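Local coordinates for flap endonuclease 1 (Desulfurococcus amylolyticus, PDB 3ORY), which probably cleaves branched DNA structures as a flap endonuclease, cutting 5' flaps of the kind that arise during replication and repair, at residues K319-V323 and D324-F328; G74-Y77 and R78-I82. All coordinates share one frame; numbering follows the deposited sequence.

Overall arrangement
Contact 1 (319-328) closes the C-terminal end of helix 315-325 at the protein surface, and contact 2 (74-82) spans the middle of helix 70-84 in the interior. Their centres lie about 16 Å apart, at about 25 Å and 14 Å from the centre of the chain respectively. They meet directly where Leu-322 CD1 packs 3.5 Å from Phe-76 CG, so the inner side of one helix end rests on the Phe-76 ring of the other helix. Helices 143-156 and 330-347 touch residues of both contacts and tie them into one packed region. No metal or substrate is part of either contact; both lie where helices of the chain pack together.

Contact 1 (K319-V323 and D324-F328); sequences KRILV and DEHDF
Leu-322 lies over one face of the Phe-328 ring, the tight side of the contact. Its CD2 is 4.1 Å from the ring centroid and only 11° off the normal, a CH-pi contact, while Leu-322 CB backs onto Phe-328 CG at 3.8 Å. The backbone places Phe-328 here: its N bonds to Leu-322 O at 3.0 Å with an N-H...O angle of 168°, from above the carbonyl plane. His-326 ND1 is bound by Asp-63, and Val-333 of helix 330-347 packs on Phe-328.

The other side faces solvent. The Lys-319 chain starts with CG trans to the backbone N (chi1 180°), then bends twice to bring NZ to the syn lone pair of Asp-324 OD2 at 2.8 Å, a salt bridge. A leucine in place of Lys-319 has no charge to offer and would probably leave the Asp-324 carboxylate without its mate, freer to turn. Arg-320 sends its guanidinium to Asp-316 instead.

Asp-324 N bonds to Lys-319 O and Glu-325 N to Arg-320 O, each one residue wider than an alpha-helical bond. Asp-327, left-handed in backbone, its N weakly bonded to Val-323 O, is a common C-terminal stop of a helix.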
loop_
_atom_site.group_PDB
_atom_site.type_symbol
_atom_site.label_atom_id
_atom_site.label_comp_id
_atom_site.label_asym_id
_atom_site.label_seq_id
_atom_site.Cartn_x
_atom_site.Cartn_y
_atom_site.Cartn_z
ATOM N N LYS A 319 18.636 -6.069 -15.986
ATOM C CA LYS A 319 19.693 -6.989 -15.553
ATOM C C LYS A 319 20.773 -6.278 -14.735
ATOM O O LYS A 319 21.184 -6.775 -13.686
ATOM C CB LYS A 319 20.350 -7.706 -16.730
ATOM C CG LYS A 319 21.456 -8.657 -16.259
ATOM C CD LYS A 319 22.746 -8.554 -17.063
ATOM C CE LYS A 319 23.251 -7.149 -17.215
ATOM N NZ LYS A 319 24.725 -7.150 -17.393
ATOM N N ARG A 320 21.230 -5.121 -15.222
ATOM C CA ARG A 320 22.253 -4.347 -14.509
ATOM C C ARG A 320 21.813 -4.024 -13.075
ATOM O O ARG A 320 22.551 -4.285 -12.120
ATOM C CB ARG A 320 22.645 -3.082 -15.289
ATOM C CG ARG A 320 23.457 -3.374 -16.583
ATOM C CD ARG A 320 24.184 -2.129 -17.144
ATOM N NE ARG A 320 23.345 -0.925 -17.099
ATOM C CZ ARG A 320 22.554 -0.506 -18.088
ATOM N NH1 ARG A 320 22.480 -1.183 -19.235
ATOM N NH2 ARG A 320 21.829 0.602 -17.930
ATOM N N ILE A 321 20.605 -3.493 -12.923
ATOM C CA ILE A 321 20.062 -3.189 -11.594
ATOM C C ILE A 321 19.937 -4.442 -10.703
ATOM O O ILE A 321 20.525 -4.501 -9.614
ATOM C CB ILE A 321 18.708 -2.443 -11.691
ATOM C CG1 ILE A 321 18.913 -1.067 -12.341
ATOM C CG2 ILE A 321 18.094 -2.266 -10.303
ATOM C CD1 ILE A 321 17.657 -0.430 -12.887
ATOM N N LEU A 322 19.193 -5.446 -11.166
ATOM C CA LEU A 322 18.893 -6.613 -10.334
ATOM C C LEU A 322 20.061 -7.582 -10.176
ATOM O O LEU A 322 20.452 -7.915 -9.053
ATOM C CB LEU A 322 17.658 -7.361 -10.860
ATOM C CG LEU A 322 16.356 -6.555 -10.923
ATOM C CD1 LEU A 322 15.233 -7.463 -11.383
ATOM C CD2 LEU A 322 16.019 -5.926 -9.572
ATOM N N VAL A 323 20.613 -8.039 -11.294
ATOM C CA VAL A 323 21.683 -9.033 -11.248
ATOM C C VAL A 323 23.017 -8.418 -10.815
ATOM O O VAL A 323 23.583 -8.838 -9.812
ATOM C CB VAL A 323 21.824 -9.810 -12.589
ATOM C CG1 VAL A 323 22.929 -10.886 -12.503
ATOM C CG2 VAL A 323 20.489 -10.440 -12.983
ATOM N N ASP A 324 23.511 -7.427 -11.551
ATOM C CA ASP A 324 24.862 -6.902 -11.301
ATOM C C ASP A 324 24.970 -6.124 -9.992
ATOM O O ASP A 324 25.875 -6.361 -9.198
ATOM C CB ASP A 324 25.344 -6.044 -12.474
ATOM C CG ASP A 324 25.321 -6.797 -13.793
ATOM O OD1 ASP A 324 25.363 -8.047 -13.777
ATOM O OD2 ASP A 324 25.255 -6.147 -14.846
ATOM N N GLU A 325 24.032 -5.219 -9.762
ATOM C CA GLU A 325 24.077 -4.356 -8.586
ATOM C C GLU A 325 23.488 -4.999 -7.331
ATOM O O GLU A 325 23.872 -4.629 -6.212
ATOM C CB GLU A 325 23.367 -3.037 -8.877
ATOM C CG GLU A 325 24.149 -2.115 -9.816
ATOM C CD GLU A 325 23.337 -0.917 -10.316
ATOM O OE1 GLU A 325 22.409 -0.454 -9.614
ATOM O OE2 GLU A 325 23.637 -0.442 -11.433
ATOM N N HIS A 326 22.561 -5.943 -7.502
ATOM C CA HIS A 326 21.839 -6.498 -6.352
ATOM C C HIS A 326 21.822 -8.029 -6.252
ATOM O O HIS A 326 21.085 -8.611 -5.439
ATOM C CB HIS A 326 20.429 -5.895 -6.261
ATOM C CG HIS A 326 20.432 -4.424 -5.975
ATOM N ND1 HIS A 326 20.791 -3.909 -4.749
ATOM C CD2 HIS A 326 20.141 -3.359 -6.760
ATOM C CE1 HIS A 326 20.712 -2.589 -4.786
ATOM N NE2 HIS A 326 20.322 -2.229 -5.995
ATOM N N ASP A 327 22.635 -8.669 -7.089
ATOM C CA ASP A 327 22.946 -10.101 -6.978
ATOM C C ASP A 327 21.754 -11.049 -7.123
ATOM O O ASP A 327 21.782 -12.163 -6.594
ATOM C CB ASP A 327 23.724 -10.375 -5.680
ATOM C CG ASP A 327 24.969 -9.524 -5.571
ATOM O OD1 ASP A 327 25.892 -9.737 -6.381
ATOM O OD2 ASP A 327 25.023 -8.628 -4.694
ATOM N N PHE A 328 20.719 -10.612 -7.845
ATOM C CA PHE A 328 19.595 -11.485 -8.204
ATOM C C PHE A 328 20.103 -12.563 -9.152
ATOM O O PHE A 328 21.102 -12.364 -9.850
ATOM C CB PHE A 328 18.503 -10.696 -8.923
ATOM C CG PHE A 328 17.581 -9.932 -8.017
ATOM C CD1 PHE A 328 16.215 -10.186 -8.040
ATOM C CD2 PHE A 328 18.065 -8.934 -7.163
ATOM C CE1 PHE A 328 15.338 -9.474 -7.218
ATOM C CE2 PHE A 328 17.197 -8.214 -6.332
ATOM C CZ PHE A 328 15.830 -8.487 -6.362
#

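Contact 2 (G74-Y77 and R78-I82); sequences GLFY and RTINI
Two successive turns of helix 70-84, in the XPG N-terminal domain, bring Phe-76 against Ile-80 and Leu-75 against Thr-79. Ile-80 puts its CD1 over one face of the Phe-76 ring, 3.7 Å from the centroid and 19° off the normal, displaced toward the rim so that CZ is the nearest ring atom. With CG trans to the backbone N (chi1 -179°), the Phe-76 ring lies so that its outer end, CZ and CE1, comes beneath the isoleucine methyl. Met-156 and Ala-336 also pack on this ring. At its edge the Phe-76 ring meets the face of Tyr-77, with Phe-76 CD2 3.5 Å above the centre of the Tyr-77 ring.

A polar grip lies next to this apolar pair. Leu-75 O takes two donors: Thr-79 OG1 at 2.6 Å, in the carbonyl plane, and Thr-79 N at 3.2 Å, from above that plane. The buried hydroxyl is therefore satisfied by its own helix, and a bond with Tyr-91 OH on strand 88-93 ties it to the sheet. At the partly exposed side, a water donates to Tyr-77 O at 2.7 Å and, weakly, to Asn-81 OD1. The Arg-78 guanidinium reaches out to Ser-205 O.

Strands 37-41 and 88-93 pair in parallel, and helix 70-84, with helix 42-52, lies in the connection between them, consistent with a beta-alpha-beta crossover of the PIN-like nuclease fold.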
loop_
_atom_site.group_PDB
_atom_site.type_symbol
_atom_site.label_atom_id
_atom_site.label_comp_id
_atom_site.label_asym_id
_atom_site.label_seq_id
_atom_site.Cartn_x
_atom_site.Cartn_y
_atom_site.Cartn_z
ATOM N N GLY A 74 9.919 -7.779 -5.070
ATOM C CA GLY A 74 8.478 -7.557 -5.174
ATOM C C GLY A 74 8.091 -6.672 -6.337
ATOM O O GLY A 74 7.214 -7.029 -7.137
ATOM N N LEU A 75 8.747 -5.521 -6.453
ATOM C CA LEU A 75 8.403 -4.593 -7.505
ATOM C C LEU A 75 8.584 -5.224 -8.895
ATOM O O LEU A 75 7.750 -5.045 -9.773
ATOM C CB LEU A 75 9.218 -3.310 -7.384
ATOM C CG LEU A 75 8.777 -2.108 -8.222
ATOM C CD1 LEU A 75 7.385 -1.635 -7.840
ATOM C CD2 LEU A 75 9.766 -0.974 -8.027
ATOM N N PHE A 76 9.679 -5.949 -9.079
ATOM C CA PHE A 76 9.939 -6.629 -10.341
ATOM C C PHE A 76 8.892 -7.702 -10.648
ATOM O O PHE A 76 8.156 -7.601 -11.631
ATOM C CB PHE A 76 11.351 -7.225 -10.323
ATOM C CG PHE A 76 11.743 -7.935 -11.599
ATOM C CD1 PHE A 76 11.833 -7.240 -12.809
ATOM C CD2 PHE A 76 12.059 -9.294 -11.580
ATOM C CE1 PHE A 76 12.216 -7.909 -13.988
ATOM C CE2 PHE A 76 12.444 -9.965 -12.750
ATOM C CZ PHE A 76 12.525 -9.270 -13.950
ATOM N N TYR A 77 8.813 -8.711 -9.793
ATOM C CA TYR A 77 7.980 -9.877 -10.072
ATOM C C TYR A 77 6.481 -9.591 -10.038
ATOM O O TYR A 77 5.739 -10.116 -10.863
ATOM C CB TYR A 77 8.351 -11.054 -9.159
ATOM C CG TYR A 77 9.716 -11.626 -9.487
ATOM C CD1 TYR A 77 9.937 -12.308 -10.695
ATOM C CD2 TYR A 77 10.786 -11.496 -8.599
ATOM C CE1 TYR A 77 11.195 -12.839 -11.008
ATOM C CE2 TYR A 77 12.050 -12.032 -8.905
ATOM C CZ TYR A 77 12.241 -12.692 -10.110
ATOM O OH TYR A 77 13.479 -13.210 -10.417
ATOM N N ARG A 78 6.044 -8.753 -9.096
ATOM C CA ARG A 78 4.628 -8.408 -8.998
ATOM C C ARG A 78 4.177 -7.549 -10.174
ATOM O O ARG A 78 3.081 -7.752 -10.702
ATOM C CB ARG A 78 4.318 -7.708 -7.671
ATOM C CG ARG A 78 2.881 -7.199 -7.523
ATOM C CD ARG A 78 1.860 -8.344 -7.566
ATOM N NE ARG A 78 2.157 -9.394 -6.588
ATOM C CZ ARG A 78 1.259 -10.264 -6.130
ATOM N NH1 ARG A 78 0.001 -10.203 -6.542
ATOM N NH2 ARG A 78 1.615 -11.183 -5.245
ATOM N N THR A 79 5.020 -6.601 -10.591
ATOM C CA THR A 79 4.679 -5.745 -11.733
ATOM C C THR A 79 4.556 -6.569 -13.013
ATOM O O THR A 79 3.653 -6.332 -13.816
ATOM C CB THR A 79 5.670 -4.584 -11.927
ATOM O OG1 THR A 79 5.704 -3.789 -10.732
ATOM C CG2 THR A 79 5.247 -3.692 -13.098
ATOM N N ILE A 80 5.470 -7.523 -13.188
ATOM C CA ILE A 80 5.403 -8.477 -14.303
ATOM C C ILE A 80 4.067 -9.213 -14.299
ATOM O O ILE A 80 3.394 -9.272 -15.326
ATOM C CB ILE A 80 6.575 -9.488 -14.286
ATOM C CG1 ILE A 80 7.881 -8.768 -14.610
ATOM C CG2 ILE A 80 6.353 -10.623 -15.323
ATOM C CD1 ILE A 80 9.102 -9.664 -14.543
ATOM N N ASN A 81 3.676 -9.742 -13.137
ATOM C CA ASN A 81 2.400 -10.472 -12.998
ATOM C C ASN A 81 1.197 -9.625 -13.353
ATOM O O ASN A 81 0.260 -10.099 -13.996
ATOM C CB ASN A 81 2.207 -10.969 -11.576
ATOM C CG ASN A 81 3.090 -12.132 -11.239
ATOM O OD1 ASN A 81 3.281 -13.070 -12.045
ATOM N ND2 ASN A 81 3.626 -12.105 -10.021
ATOM N N ILE A 82 1.237 -8.370 -12.914
ATOM C CA ILE A 82 0.161 -7.412 -13.149
ATOM C C ILE A 82 0.014 -7.159 -14.652
ATOM O O ILE A 82 -1.084 -7.230 -15.197
ATOM C CB ILE A 82 0.423 -6.112 -12.342
ATOM C CG1 ILE A 82 0.147 -6.363 -10.859
ATOM C CG2 ILE A 82 -0.421 -4.964 -12.834
ATOM C CD1 ILE A 82 0.559 -5.202 -9.955
HETATM O O HOH W 1 6.399 -12.483 -12.003
#